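Local coordinates for penicillin-binding protein 2 (Pbp2) (Helicobacter pylori, PDB 5LP5) that probably cross-links peptidoglycan as a penicillin-binding transpeptidase of the cell wall, and forms a complex with the cell-shape protein MreC, at residues 89-94 with 101-106; 292-297 with 536-541; 448-453 with 471-476; 556-561 with 576-581. All coordinates share one frame; numbering follows the deposited sequence.

Contact 1 of 4, residues 89-94 with 101-106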
loop_
_atom_site.group_PDB
_atom_site.type_symbol
_atom_site.label_atom_id
_atom_site.label_comp_id
_atom_site.label_asym_id
_atom_site.label_seq_id
_atom_site.Cartn_x
_atom_site.Cartn_y
_atom_site.Cartn_z
ATOM N N GLU A 89 -7.184 -26.843 11.631
ATOM C CA GLU A 89 -8.438 -27.412 11.115
ATOM C C GLU A 89 -9.477 -26.308 10.980
ATOM O O GLU A 89 -10.214 -26.264 9.994
ATOM C CB GLU A 89 -8.996 -28.497 12.047
ATOM C CG GLU A 89 -8.308 -29.843 11.968
ATOM C CD GLU A 89 -8.909 -30.867 12.919
ATOM O OE1 GLU A 89 -9.688 -30.497 13.829
ATOM O OE2 GLU A 89 -8.591 -32.060 12.757
ATOM N N ILE A 90 -9.537 -25.433 11.989
ATOM C CA ILE A 90 -10.439 -24.279 11.974
ATOM C C ILE A 90 -10.084 -23.345 10.806
ATOM O O ILE A 90 -10.962 -22.873 10.100
ATOM C CB ILE A 90 -10.434 -23.513 13.327
ATOM C CG1 ILE A 90 -11.104 -24.350 14.431
ATOM C CG2 ILE A 90 -11.167 -22.193 13.210
ATOM C CD1 ILE A 90 -11.089 -23.720 15.811
ATOM N N ILE A 91 -8.798 -23.097 10.597
ATOM C CA ILE A 91 -8.354 -22.226 9.518
ATOM C C ILE A 91 -8.498 -22.894 8.146
ATOM O O ILE A 91 -8.621 -22.212 7.138
ATOM C CB ILE A 91 -6.923 -21.736 9.775
ATOM C CG1 ILE A 91 -6.935 -20.824 11.003
ATOM C CG2 ILE A 91 -6.371 -20.975 8.576
ATOM C CD1 ILE A 91 -5.581 -20.545 11.607
ATOM N N GLN A 92 -8.498 -24.222 8.115
ATOM C CA GLN A 92 -8.817 -24.974 6.896
ATOM C C GLN A 92 -10.246 -24.676 6.423
ATOM O O GLN A 92 -10.484 -24.453 5.237
ATOM C CB GLN A 92 -8.637 -26.492 7.124
ATOM C CG GLN A 92 -9.003 -27.393 5.932
ATOM C CD GLN A 92 -8.127 -27.166 4.712
ATOM O OE1 GLN A 92 -6.942 -26.867 4.837
ATOM N NE2 GLN A 92 -8.708 -27.303 3.530
ATOM N N LYS A 93 -11.191 -24.679 7.353
ATOM C CA LYS A 93 -12.583 -24.381 7.015
ATOM C C LYS A 93 -12.679 -23.042 6.278
ATOM O O LYS A 93 -13.325 -22.973 5.243
ATOM C CB LYS A 93 -13.489 -24.384 8.261
ATOM C CG LYS A 93 -13.820 -25.778 8.805
ATOM C CD LYS A 93 -14.458 -25.717 10.185
ATOM C CE LYS A 93 -14.166 -26.966 11.006
ATOM N NZ LYS A 93 -14.419 -26.711 12.450
ATOM N N PHE A 94 -12.017 -22.000 6.787
ATOM C CA PHE A 94 -12.130 -20.638 6.229
ATOM C C PHE A 94 -11.401 -20.478 4.903
ATOM O O PHE A 94 -11.678 -19.555 4.150
ATOM C CB PHE A 94 -11.587 -19.573 7.202
ATOM C CG PHE A 94 -12.306 -19.512 8.518
ATOM C CD1 PHE A 94 -13.678 -19.401 8.572
ATOM C CD2 PHE A 94 -11.599 -19.559 9.698
ATOM C CE1 PHE A 94 -14.343 -19.358 9.778
ATOM C CE2 PHE A 94 -12.250 -19.504 10.917
ATOM C CZ PHE A 94 -13.630 -19.407 10.957
ATOM N N GLU A 101 -1.955 -29.590 5.547
ATOM C CA GLU A 101 -0.521 -29.695 5.767
ATOM C C GLU A 101 0.288 -28.537 5.189
ATOM O O GLU A 101 1.279 -28.143 5.806
ATOM C CB GLU A 101 0.011 -31.035 5.256
ATOM C CG GLU A 101 -0.221 -31.303 3.782
ATOM C CD GLU A 101 0.016 -32.762 3.438
ATOM O OE1 GLU A 101 0.811 -33.419 4.150
ATOM O OE2 GLU A 101 -0.592 -33.256 2.461
ATOM N N THR A 102 -0.109 -27.962 4.047
ATOM C CA THR A 102 0.605 -26.763 3.543
ATOM C C THR A 102 0.578 -25.638 4.598
ATOM O O THR A 102 1.406 -24.721 4.583
ATOM C CB THR A 102 0.086 -26.217 2.178
ATOM O OG1 THR A 102 -1.312 -25.917 2.248
ATOM C CG2 THR A 102 0.360 -27.191 1.027
ATOM N N LEU A 103 -0.369 -25.748 5.529
ATOM C CA LEU A 103 -0.500 -24.808 6.638
ATOM C C LEU A 103 0.376 -25.157 7.850
ATOM O O LEU A 103 0.780 -24.252 8.572
ATOM C CB LEU A 103 -1.981 -24.642 7.019
ATOM C CG LEU A 103 -2.853 -24.017 5.911
ATOM C CD1 LEU A 103 -4.339 -24.161 6.215
ATOM C CD2 LEU A 103 -2.484 -22.553 5.655
ATOM N N LEU A 104 0.670 -26.438 8.096
ATOM C CA LEU A 104 1.761 -26.794 9.031
ATOM C C LEU A 104 3.019 -26.048 8.599
ATOM O O LEU A 104 3.667 -25.341 9.389
ATOM C CB LEU A 104 2.054 -28.314 9.041
ATOM C CG LEU A 104 3.526 -28.819 9.192
ATOM C CD1 LEU A 104 4.084 -28.613 10.601
ATOM C CD2 LEU A 104 3.689 -30.276 8.761
ATOM N N ASN A 105 3.356 -26.242 7.329
ATOM C CA ASN A 105 4.654 -25.838 6.799
ATOM C C ASN A 105 4.827 -24.337 6.982
ATOM O O ASN A 105 5.899 -23.868 7.383
ATOM C CB ASN A 105 4.780 -26.239 5.320
ATOM C CG ASN A 105 6.193 -26.663 4.930
ATOM O OD1 ASN A 105 7.034 -26.979 5.772
ATOM N ND2 ASN A 105 6.441 -26.719 3.630
ATOM N N ASN A 106 3.751 -23.598 6.703
ATOM C CA ASN A 106 3.728 -22.157 6.893
ATOM C C ASN A 106 3.977 -21.767 8.337
ATOM O O ASN A 106 4.589 -20.737 8.578
ATOM C CB ASN A 106 2.403 -21.563 6.418
ATOM C CG ASN A 106 2.383 -21.302 4.920
ATOM O OD1 ASN A 106 3.174 -20.507 4.415
ATOM N ND2 ASN A 106 1.468 -21.947 4.210
#
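Leu103 points toward helix 81-94 and meets two of its residues with a single methyl, CD1, while CG2 of Ile91 and the end of Gln92 come up to it. The apolar half is the pair Ile91 CG2 to Leu103 CD1, at 4.5 Å a loose van der Waals approach. The other half is the Gln92 side chain, which crosses that of Leu103 at about a right angle. Its CG stands anti to the backbone N (chi1 177°) and the chain then bends at chi2, which brings the end of the side chain across from a CB that does not itself aim at the partner. One layer out, Ile91 and Leu103 both rest on Val122 of strand 118-125; Ile91 also reaches Val73 and Leu75 of strand 63-76, and Leu103 reaches Val121. Thr102 OG1 is hydrogen-bonded to the carbonyl oxygen of Ser99. Helix 81-94 and the short helix 102-107 thus lie next to each other on the sheet of the region assigned to the dimerisation-domain family. With two aliphatic side chains buried and Gln92 the partly exposed, polar member at the border, the contact appears to owe its cohesion mainly to burial against the sheet beneath it.

Contact 2 of 4, residues 292-297 with 536-541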
loop_
_atom_site.group_PDB
_atom_site.type_symbol
_atom_site.label_atom_id
_atom_site.label_comp_id
_atom_site.label_asym_id
_atom_site.label_seq_id
_atom_site.Cartn_x
_atom_site.Cartn_y
_atom_site.Cartn_z
ATOM N N ASP A 292 14.301 -18.166 -19.115
ATOM C CA ASP A 292 14.417 -18.951 -20.361
ATOM C C ASP A 292 13.766 -18.313 -21.594
ATOM O O ASP A 292 13.858 -18.864 -22.698
ATOM C CB ASP A 292 13.879 -20.374 -20.174
ATOM C CG ASP A 292 14.788 -21.228 -19.317
ATOM O OD1 ASP A 292 15.930 -20.788 -19.020
ATOM O OD2 ASP A 292 14.366 -22.347 -18.945
ATOM N N ASP A 293 13.120 -17.165 -21.420
ATOM C CA ASP A 293 12.797 -16.308 -22.566
ATOM C C ASP A 293 14.141 -15.892 -23.163
ATOM O O ASP A 293 14.978 -15.282 -22.493
ATOM C CB ASP A 293 11.963 -15.084 -22.151
ATOM C CG ASP A 293 11.514 -14.241 -23.335
ATOM O OD1 ASP A 293 12.047 -14.409 -24.445
ATOM O OD2 ASP A 293 10.622 -13.386 -23.149
ATOM N N ILE A 294 14.357 -16.266 -24.414
ATOM C CA ILE A 294 15.620 -15.981 -25.070
ATOM C C ILE A 294 15.843 -14.477 -25.257
ATOM O O ILE A 294 16.989 -14.040 -25.318
ATOM C CB ILE A 294 15.747 -16.746 -26.423
ATOM C CG1 ILE A 294 17.079 -16.446 -27.111
ATOM C CG2 ILE A 294 14.611 -16.397 -27.381
ATOM C CD1 ILE A 294 18.281 -16.534 -26.197
ATOM N N TYR A 295 14.771 -13.681 -25.330
ATOM C CA TYR A 295 14.927 -12.252 -25.561
ATOM C C TYR A 295 15.326 -11.519 -24.297
ATOM O O TYR A 295 15.491 -10.304 -24.317
ATOM C CB TYR A 295 13.658 -11.646 -26.099
ATOM C CG TYR A 295 13.232 -12.192 -27.418
ATOM C CD1 TYR A 295 14.087 -12.210 -28.505
ATOM C CD2 TYR A 295 11.933 -12.650 -27.599
ATOM C CE1 TYR A 295 13.658 -12.699 -29.740
ATOM C CE2 TYR A 295 11.494 -13.136 -28.819
ATOM C CZ TYR A 295 12.353 -13.161 -29.885
ATOM O OH TYR A 295 11.901 -13.645 -31.084
ATOM N N ASN A 296 15.455 -12.245 -23.192
ATOM C CA ASN A 296 16.102 -11.716 -21.990
ATOM C C ASN A 296 15.351 -10.498 -21.402
ATOM O O ASN A 296 15.786 -9.357 -21.537
ATOM C CB ASN A 296 17.557 -11.386 -22.342
ATOM C CG ASN A 296 18.417 -11.151 -21.134
ATOM O OD1 ASN A 296 18.001 -11.363 -19.991
ATOM N ND2 ASN A 296 19.631 -10.698 -21.380
ATOM N N PRO A 297 14.203 -10.747 -20.758
ATOM C CA PRO A 297 13.345 -9.700 -20.213
ATOM C C PRO A 297 13.949 -8.962 -19.024
ATOM O O PRO A 297 13.615 -7.791 -18.793
ATOM C CB PRO A 297 12.097 -10.461 -19.747
ATOM C CG PRO A 297 12.143 -11.758 -20.449
ATOM C CD PRO A 297 13.602 -12.071 -20.563
ATOM N N GLU A 536 18.710 -14.111 -41.599
ATOM C CA GLU A 536 17.941 -14.683 -40.484
ATOM C C GLU A 536 18.057 -13.793 -39.245
ATOM O O GLU A 536 19.093 -13.188 -39.025
ATOM C CB GLU A 536 18.417 -16.110 -40.172
ATOM C CG GLU A 536 17.463 -16.923 -39.297
ATOM C CD GLU A 536 17.754 -16.814 -37.805
ATOM O OE1 GLU A 536 18.944 -16.848 -37.425
ATOM O OE2 GLU A 536 16.788 -16.700 -37.015
ATOM N N TYR A 537 16.987 -13.740 -38.452
ATOM C CA TYR A 537 16.772 -12.677 -37.458
ATOM C C TYR A 537 17.987 -12.320 -36.576
ATOM O O TYR A 537 18.328 -11.149 -36.448
ATOM C CB TYR A 537 15.540 -13.000 -36.598
ATOM C CG TYR A 537 15.179 -11.902 -35.624
ATOM C CD1 TYR A 537 14.075 -11.066 -35.838
ATOM C CD2 TYR A 537 15.939 -11.699 -34.480
ATOM C CE1 TYR A 537 13.764 -10.054 -34.940
ATOM C CE2 TYR A 537 15.631 -10.702 -33.582
ATOM C CZ TYR A 537 14.563 -9.883 -33.805
ATOM O OH TYR A 537 14.336 -8.923 -32.844
ATOM N N PHE A 538 18.639 -13.311 -35.976
ATOM C CA PHE A 538 19.718 -13.038 -34.995
ATOM C C PHE A 538 21.052 -12.596 -35.599
ATOM O O PHE A 538 21.930 -12.105 -34.897
ATOM C CB PHE A 538 19.929 -14.255 -34.097
ATOM C CG PHE A 538 18.871 -14.395 -33.065
ATOM C CD1 PHE A 538 18.878 -13.561 -31.965
ATOM C CD2 PHE A 538 17.845 -15.306 -33.215
ATOM C CE1 PHE A 538 17.890 -13.650 -31.009
ATOM C CE2 PHE A 538 16.852 -15.406 -32.268
ATOM C CZ PHE A 538 16.874 -14.577 -31.161
ATOM N N HIS A 539 21.205 -12.795 -36.899
ATOM C CA HIS A 539 22.429 -12.382 -37.594
ATOM C C HIS A 539 22.390 -10.907 -37.998
ATOM O O HIS A 539 23.424 -10.306 -38.311
ATOM C CB HIS A 539 22.664 -13.288 -38.803
ATOM C CG HIS A 539 23.513 -14.472 -38.482
ATOM N ND1 HIS A 539 22.995 -15.725 -38.227
ATOM C CD2 HIS A 539 24.853 -14.576 -38.328
ATOM C CE1 HIS A 539 23.985 -16.557 -37.958
ATOM N NE2 HIS A 539 25.123 -15.886 -38.013
ATOM N N ARG A 540 21.193 -10.331 -37.942
ATOM C CA ARG A 540 20.952 -8.991 -38.427
ATOM C C ARG A 540 21.665 -7.953 -37.592
ATOM O O ARG A 540 21.777 -8.075 -36.362
ATOM C CB ARG A 540 19.458 -8.705 -38.427
ATOM C CG ARG A 540 18.681 -9.562 -39.413
ATOM C CD ARG A 540 17.179 -9.331 -39.301
ATOM N NE ARG A 540 16.443 -10.185 -40.228
ATOM C CZ ARG A 540 15.118 -10.266 -40.299
ATOM N NH1 ARG A 540 14.346 -9.545 -39.494
ATOM N NH2 ARG A 540 14.559 -11.087 -41.178
ATOM N N SER A 541 22.145 -6.922 -38.289
ATOM C CA SER A 541 22.733 -5.745 -37.664
ATOM C C SER A 541 21.692 -5.017 -36.763
ATOM O O SER A 541 20.491 -5.006 -37.068
ATOM C CB SER A 541 23.261 -4.805 -38.763
ATOM O OG SER A 541 23.831 -5.529 -39.855
#
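Tyr295 and Phe538 are the closest residues by backbone, yet their CA atoms stand 10.6 Å apart, so a type I turn (Asp293 to Asn296) and a short helix-like bend at 537-539 meet through side chains alone. CZ of Phe538 is the meeting point: it lies 4.0 Å from CE1 of Tyr295 and, more loosely, 4.5 Å from CG1 of Ile294. The two aromatic side chains cross at about a right angle. Each ring also has a cover from its own segment, CG2 of Ile294 sitting over the centre of the Tyr295 ring and CD2 of Tyr537 over the centre of the Phe538 ring. On the turn side, Asp293 OD1 accepts from Tyr295 N at 3.0 Å with the N-H meeting the carboxylate from above its plane, an Asx turn that holds the base of the tyrosine. Arg251 links both sides, in a cation-pi pair with Tyr295 and as hydrogen-bond donor from NH1 to Tyr537 OH, while His564 packs its ring against those of Tyr537 and Phe538. The result is a surface bridge in the transpeptidase region, joining the loop between helices 284-291 and 314-324 to the loop that leads into strand 542-549.

Contact 3 of 4, residues 448-453 with 471-476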
loop_
_atom_site.group_PDB
_atom_site.type_symbol
_atom_site.label_atom_id
_atom_site.label_comp_id
_atom_site.label_asym_id
_atom_site.label_seq_id
_atom_site.Cartn_x
_atom_site.Cartn_y
_atom_site.Cartn_z
ATOM N N THR A 448 23.739 13.166 -27.672
ATOM C CA THR A 448 22.865 13.893 -28.606
ATOM C C THR A 448 22.354 15.260 -28.055
ATOM O O THR A 448 22.242 16.230 -28.803
ATOM C CB THR A 448 21.657 13.025 -28.998
ATOM O OG1 THR A 448 22.121 11.772 -29.505
ATOM C CG2 THR A 448 20.793 13.732 -30.032
ATOM N N GLY A 449 22.048 15.319 -26.761
ATOM C CA GLY A 449 21.612 16.557 -26.134
ATOM C C GLY A 449 22.745 17.536 -25.838
ATOM O O GLY A 449 22.497 18.719 -25.595
ATOM N N LEU A 450 23.985 17.050 -25.820
ATOM C CA LEU A 450 25.143 17.941 -25.780
ATOM C C LEU A 450 25.320 18.667 -27.117
ATOM O O LEU A 450 25.560 19.881 -27.157
ATOM C CB LEU A 450 26.417 17.176 -25.432
ATOM C CG LEU A 450 27.728 17.974 -25.460
ATOM C CD1 LEU A 450 27.696 19.143 -24.500
ATOM C CD2 LEU A 450 28.902 17.078 -25.109
ATOM N N ILE A 451 25.211 17.927 -28.212
ATOM C CA ILE A 451 25.317 18.518 -29.550
ATOM C C ILE A 451 24.279 19.621 -29.673
ATOM O O ILE A 451 24.602 20.765 -29.957
ATOM C CB ILE A 451 25.091 17.456 -30.664
ATOM C CG1 ILE A 451 26.208 16.411 -30.652
ATOM C CG2 ILE A 451 24.964 18.075 -32.059
ATOM C CD1 ILE A 451 27.602 16.994 -30.725
ATOM N N ALA A 452 23.027 19.271 -29.432
ATOM C CA ALA A 452 21.933 20.187 -29.692
ATOM C C ALA A 452 21.969 21.386 -28.752
ATOM O O ALA A 452 21.732 22.499 -29.181
ATOM C CB ALA A 452 20.604 19.460 -29.632
ATOM N N THR A 453 22.309 21.164 -27.493
ATOM C CA THR A 453 22.255 22.227 -26.484
ATOM C C THR A 453 23.559 22.995 -26.326
ATOM O O THR A 453 23.534 24.185 -26.053
ATOM C CB THR A 453 21.904 21.669 -25.078
ATOM O OG1 THR A 453 20.828 20.726 -25.172
ATOM C CG2 THR A 453 21.503 22.795 -24.119
ATOM N N ASP A 471 29.437 21.500 -18.385
ATOM C CA ASP A 471 30.019 22.237 -19.512
ATOM C C ASP A 471 31.415 21.718 -19.867
ATOM O O ASP A 471 32.414 22.376 -19.602
ATOM C CB ASP A 471 30.063 23.743 -19.190
ATOM C CG ASP A 471 30.295 24.600 -20.416
ATOM O OD1 ASP A 471 30.213 24.077 -21.559
ATOM O OD2 ASP A 471 30.551 25.807 -20.232
ATOM N N PRO A 472 31.484 20.536 -20.500
ATOM C CA PRO A 472 32.767 19.909 -20.809
ATOM C C PRO A 472 33.389 20.375 -22.130
ATOM O O PRO A 472 34.331 19.744 -22.614
ATOM C CB PRO A 472 32.405 18.419 -20.883
ATOM C CG PRO A 472 30.988 18.406 -21.356
ATOM C CD PRO A 472 30.352 19.712 -20.963
ATOM N N LEU A 473 32.883 21.467 -22.701
ATOM C CA LEU A 473 33.398 21.980 -23.960
ATOM C C LEU A 473 34.056 23.348 -23.851
ATOM O O LEU A 473 33.677 24.170 -23.015
ATOM C CB LEU A 473 32.278 22.032 -24.981
ATOM C CG LEU A 473 31.672 20.692 -25.373
ATOM C CD1 LEU A 473 30.563 20.916 -26.396
ATOM C CD2 LEU A 473 32.727 19.772 -25.954
ATOM N N ASN A 474 35.060 23.550 -24.706
ATOM C CA ASN A 474 35.771 24.824 -24.833
ATOM C C ASN A 474 35.022 25.735 -25.815
ATOM O O ASN A 474 34.005 25.330 -26.414
ATOM C CB ASN A 474 37.199 24.583 -25.315
ATOM C CG ASN A 474 37.250 23.905 -26.674
ATOM O OD1 ASN A 474 36.392 24.107 -27.529
ATOM N ND2 ASN A 474 38.248 23.078 -26.867
ATOM N N SER A 475 35.537 26.953 -25.979
ATOM C CA SER A 475 34.997 27.915 -26.929
ATOM C C SER A 475 34.900 27.341 -28.339
ATOM O O SER A 475 33.812 27.286 -28.941
ATOM C CB SER A 475 35.887 29.158 -26.959
ATOM O OG SER A 475 35.792 29.867 -25.741
ATOM N N PHE A 476 36.049 26.916 -28.856
ATOM C CA PHE A 476 36.158 26.476 -30.242
ATOM C C PHE A 476 35.134 25.387 -30.557
ATOM O O PHE A 476 34.445 25.447 -31.583
ATOM C CB PHE A 476 37.580 25.967 -30.527
ATOM C CG PHE A 476 37.743 25.375 -31.898
ATOM C CD1 PHE A 476 38.041 26.172 -32.989
ATOM C CD2 PHE A 476 37.571 24.021 -32.096
ATOM C CE1 PHE A 476 38.178 25.621 -34.253
ATOM C CE2 PHE A 476 37.709 23.466 -33.355
ATOM C CZ PHE A 476 38.007 24.267 -34.439
#
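Leu450, near the end of helix 441-453, and Leu473, in the loop before helix 475-493, reach toward each other tip to tip. This is the tight part of the contact. CD1 of Leu450 comes to 3.9 Å from CD1 of Leu473, and the same Leu473 methyl also lies 4.2 Å from CG of Leu450, so one methyl of the loop sits against the branch point of the helix residue. The leucines get there by different torsions: CG of Leu450 is anti to its backbone N (chi1 176°), whereas that of Leu473 lies beside the backbone N (chi1 -64°). Further residues pack round them, Val390 and Leu456 on Leu450, and Lys478 and Leu481 of helix 475-493 on Leu473.

Toward solvent the fit slackens. The Pro472 ring only skirts the helix, its CD 4.5 Å from CD1 of Leu450, and next to it Asp471, an exposed residue, turns its CB away and forms a salt bridge from OD2 to Lys478. The helix closes with Thr453 OG1 hydrogen-bonded to Gly449 O at 2.6 Å, in the carbonyl plane, while Thr453 N uses the same oxygen. On the loop side Asn474 is the N-cap of helix 475-493, its OD1 taking the backbone N of Gln477. Taken together this is an apolar leucine-leucine contact between the end of one helix and the capped start of another, in the helical part of a penicillin-binding transpeptidase domain, where helix 441-453 backs onto the central antiparallel sheet.

Contact 4 of 4, residues 556-561 with 576-581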
loop_
_atom_site.group_PDB
_atom_site.type_symbol
_atom_site.label_atom_id
_atom_site.label_comp_id
_atom_site.label_asym_id
_atom_site.label_seq_id
_atom_site.Cartn_x
_atom_site.Cartn_y
_atom_site.Cartn_z
ATOM N N TYR A 556 14.188 18.934 -26.623
ATOM C CA TYR A 556 14.223 17.490 -26.317
ATOM C C TYR A 556 15.201 16.684 -27.182
ATOM O O TYR A 556 15.609 17.095 -28.259
ATOM C CB TYR A 556 12.812 16.879 -26.359
ATOM C CG TYR A 556 11.821 17.643 -25.494
ATOM C CD1 TYR A 556 11.108 18.706 -26.027
ATOM C CD2 TYR A 556 11.649 17.351 -24.131
ATOM C CE1 TYR A 556 10.220 19.436 -25.261
ATOM C CE2 TYR A 556 10.768 18.084 -23.355
ATOM C CZ TYR A 556 10.052 19.138 -23.922
ATOM O OH TYR A 556 9.154 19.893 -23.159
ATOM N N ALA A 557 15.588 15.536 -26.663
ATOM C CA ALA A 557 16.384 14.570 -27.394
ATOM C C ALA A 557 15.650 13.241 -27.315
ATOM O O ALA A 557 14.979 12.953 -26.322
ATOM C CB ALA A 557 17.767 14.441 -26.777
ATOM N N ILE A 558 15.775 12.441 -28.364
ATOM C CA ILE A 558 15.179 11.113 -28.407
ATOM C C ILE A 558 16.231 10.171 -28.928
ATOM O O ILE A 558 16.973 10.546 -29.802
ATOM C CB ILE A 558 13.977 11.082 -29.350
ATOM C CG1 ILE A 558 12.936 12.104 -28.883
ATOM C CG2 ILE A 558 13.402 9.679 -29.421
ATOM C CD1 ILE A 558 11.676 12.181 -29.718
ATOM N N THR A 559 16.301 8.960 -28.391
ATOM C CA THR A 559 17.305 7.997 -28.801
ATOM C C THR A 559 16.652 6.622 -28.839
ATOM O O THR A 559 16.056 6.171 -27.857
ATOM C CB THR A 559 18.503 7.977 -27.830
ATOM O OG1 THR A 559 19.244 9.205 -27.921
ATOM C CG2 THR A 559 19.448 6.830 -28.157
ATOM N N ILE A 560 16.761 5.960 -29.987
ATOM C CA ILE A 560 16.048 4.702 -30.227
ATOM C C ILE A 560 17.009 3.652 -30.720
ATOM O O ILE A 560 17.865 3.941 -31.547
ATOM C CB ILE A 560 14.918 4.871 -31.268
ATOM C CG1 ILE A 560 13.886 5.875 -30.756
ATOM C CG2 ILE A 560 14.229 3.541 -31.556
ATOM C CD1 ILE A 560 12.920 6.369 -31.806
ATOM N N LEU A 561 16.849 2.436 -30.204
ATOM C CA LEU A 561 17.686 1.311 -30.587
ATOM C C LEU A 561 16.869 0.023 -30.723
ATOM O O LEU A 561 16.337 -0.472 -29.729
ATOM C CB LEU A 561 18.770 1.107 -29.541
ATOM C CG LEU A 561 19.505 -0.219 -29.696
ATOM C CD1 LEU A 561 20.607 -0.146 -30.738
ATOM C CD2 LEU A 561 20.071 -0.602 -28.360
ATOM N N VAL A 576 9.281 9.656 -35.716
ATOM C CA VAL A 576 8.191 10.597 -35.997
ATOM C C VAL A 576 7.038 10.380 -35.041
ATOM O O VAL A 576 6.499 11.334 -34.475
ATOM C CB VAL A 576 7.647 10.541 -37.455
ATOM C CG1 VAL A 576 8.683 11.086 -38.421
ATOM C CG2 VAL A 576 7.214 9.126 -37.859
ATOM N N LYS A 577 6.678 9.120 -34.844
ATOM C CA LYS A 577 5.512 8.803 -34.046
ATOM C C LYS A 577 5.639 9.304 -32.622
ATOM O O LYS A 577 4.649 9.780 -32.054
ATOM C CB LYS A 577 5.234 7.315 -34.091
ATOM C CG LYS A 577 4.660 6.953 -35.446
ATOM C CD LYS A 577 4.406 5.477 -35.627
ATOM C CE LYS A 577 4.023 5.210 -37.069
ATOM N NZ LYS A 577 3.669 3.783 -37.200
ATOM N N MET A 578 6.849 9.212 -32.058
ATOM C CA MET A 578 7.123 9.751 -30.726
ATOM C C MET A 578 7.147 11.286 -30.730
ATOM O O MET A 578 6.560 11.913 -29.839
ATOM C CB MET A 578 8.433 9.198 -30.182
ATOM C CG MET A 578 8.752 9.592 -28.753
ATOM S SD MET A 578 7.458 9.120 -27.603
ATOM C CE MET A 578 7.961 7.432 -27.262
ATOM N N SER A 579 7.811 11.889 -31.722
ATOM C CA SER A 579 7.893 13.365 -31.817
ATOM C C SER A 579 6.516 14.027 -32.045
ATOM O O SER A 579 6.284 15.166 -31.610
ATOM C CB SER A 579 8.873 13.789 -32.914
ATOM O OG SER A 579 8.314 13.572 -34.192
ATOM N N ASN A 580 5.624 13.300 -32.725
ATOM C CA ASN A 580 4.234 13.706 -32.923
ATOM C C ASN A 580 3.395 13.605 -31.648
ATOM O O ASN A 580 2.537 14.454 -31.388
ATOM C CB ASN A 580 3.576 12.847 -34.012
ATOM C CG ASN A 580 3.932 13.295 -35.417
ATOM O OD1 ASN A 580 4.619 14.301 -35.621
ATOM N ND2 ASN A 580 3.447 12.553 -36.398
ATOM N N LYS A 581 3.614 12.542 -30.880
ATOM C CA LYS A 581 2.952 12.367 -29.585
ATOM C C LYS A 581 3.292 13.525 -28.616
ATOM O O LYS A 581 2.450 13.956 -27.842
ATOM C CB LYS A 581 3.341 11.007 -28.987
ATOM C CG LYS A 581 2.699 10.638 -27.651
ATOM C CD LYS A 581 1.184 10.575 -27.703
ATOM C CE LYS A 581 0.675 9.456 -28.587
ATOM N NZ LYS A 581 -0.820 9.437 -28.516
#
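Ile558 in strand 556-562 sends its terminal methyl onto helix 572-584, where Met578 and Ser579 receive it. The van der Waals part is carried by Ile558 CD1, 4.0 Å from CG of Met578. With CG1 beside the backbone N and CD1 fully extended beyond it (chi2 180°), the isoleucine reaches out from the sheet. Met578 starts with CG anti to its own backbone N and then bends at chi2 and chi3, and it is the CG methylene, not the sulfur, that meets Ile558 CD1; the two side chains cross obliquely. Ile558 CD1 also lies 4.4 Å from the backbone N of Ser579, which brings the methyl close to the helix main chain as well. Ile254 and Val256 of strand 252-258 widen this apolar layer by packing on Met578.

The polar groups bond within the helix or to neighbouring parts of the fold, not across the contact. Within the helix, Ser579 OG donates to Val576 O at 2.9 Å from 24° outside the carbonyl plane, and Asn580 N gives its ordinary helical bond to that oxygen at 2.8 Å; two donors thus grip one carbonyl. The strand is held by backbone bonds on both flanks, for instance Ile558 with Ala547 and Thr559 with Leu255.

Side chains alternate along the strand: Ile558 and Ile560 point to helix 572-584, while Ala557, Thr559 and Leu561 pack on helix 441-453. With strands 252-258 and 542-549 on its two flanks, the strand is the middle member of the five-stranded antiparallel sheet, sandwiched between those two helices.

Contacts 2, 3 and 4 belong to the transpeptidase region; contact 1 lies in the dimerisation-domain region, its centre 66 Å from that of contact 3, on the other side of the chain's centre. Contacts 3 and 4 touch, Thr448 OG1 and Thr559 OG1 packing at 4.2 Å, so helix 441-453 of contact 3 packs against the strand of contact 4. Contact 2 is about 8 Å from contact 4 and about 18 Å from contact 3 by nearest atoms, although contact 3 falls within its span along the chain. The probable active site pairs an SxxK pattern (Ser311, Lys314) at the start of helix 314-324 with Lys513 of a K(T/S)G-type motif on strand 511-517, an outermost strand of contact 4's sheet.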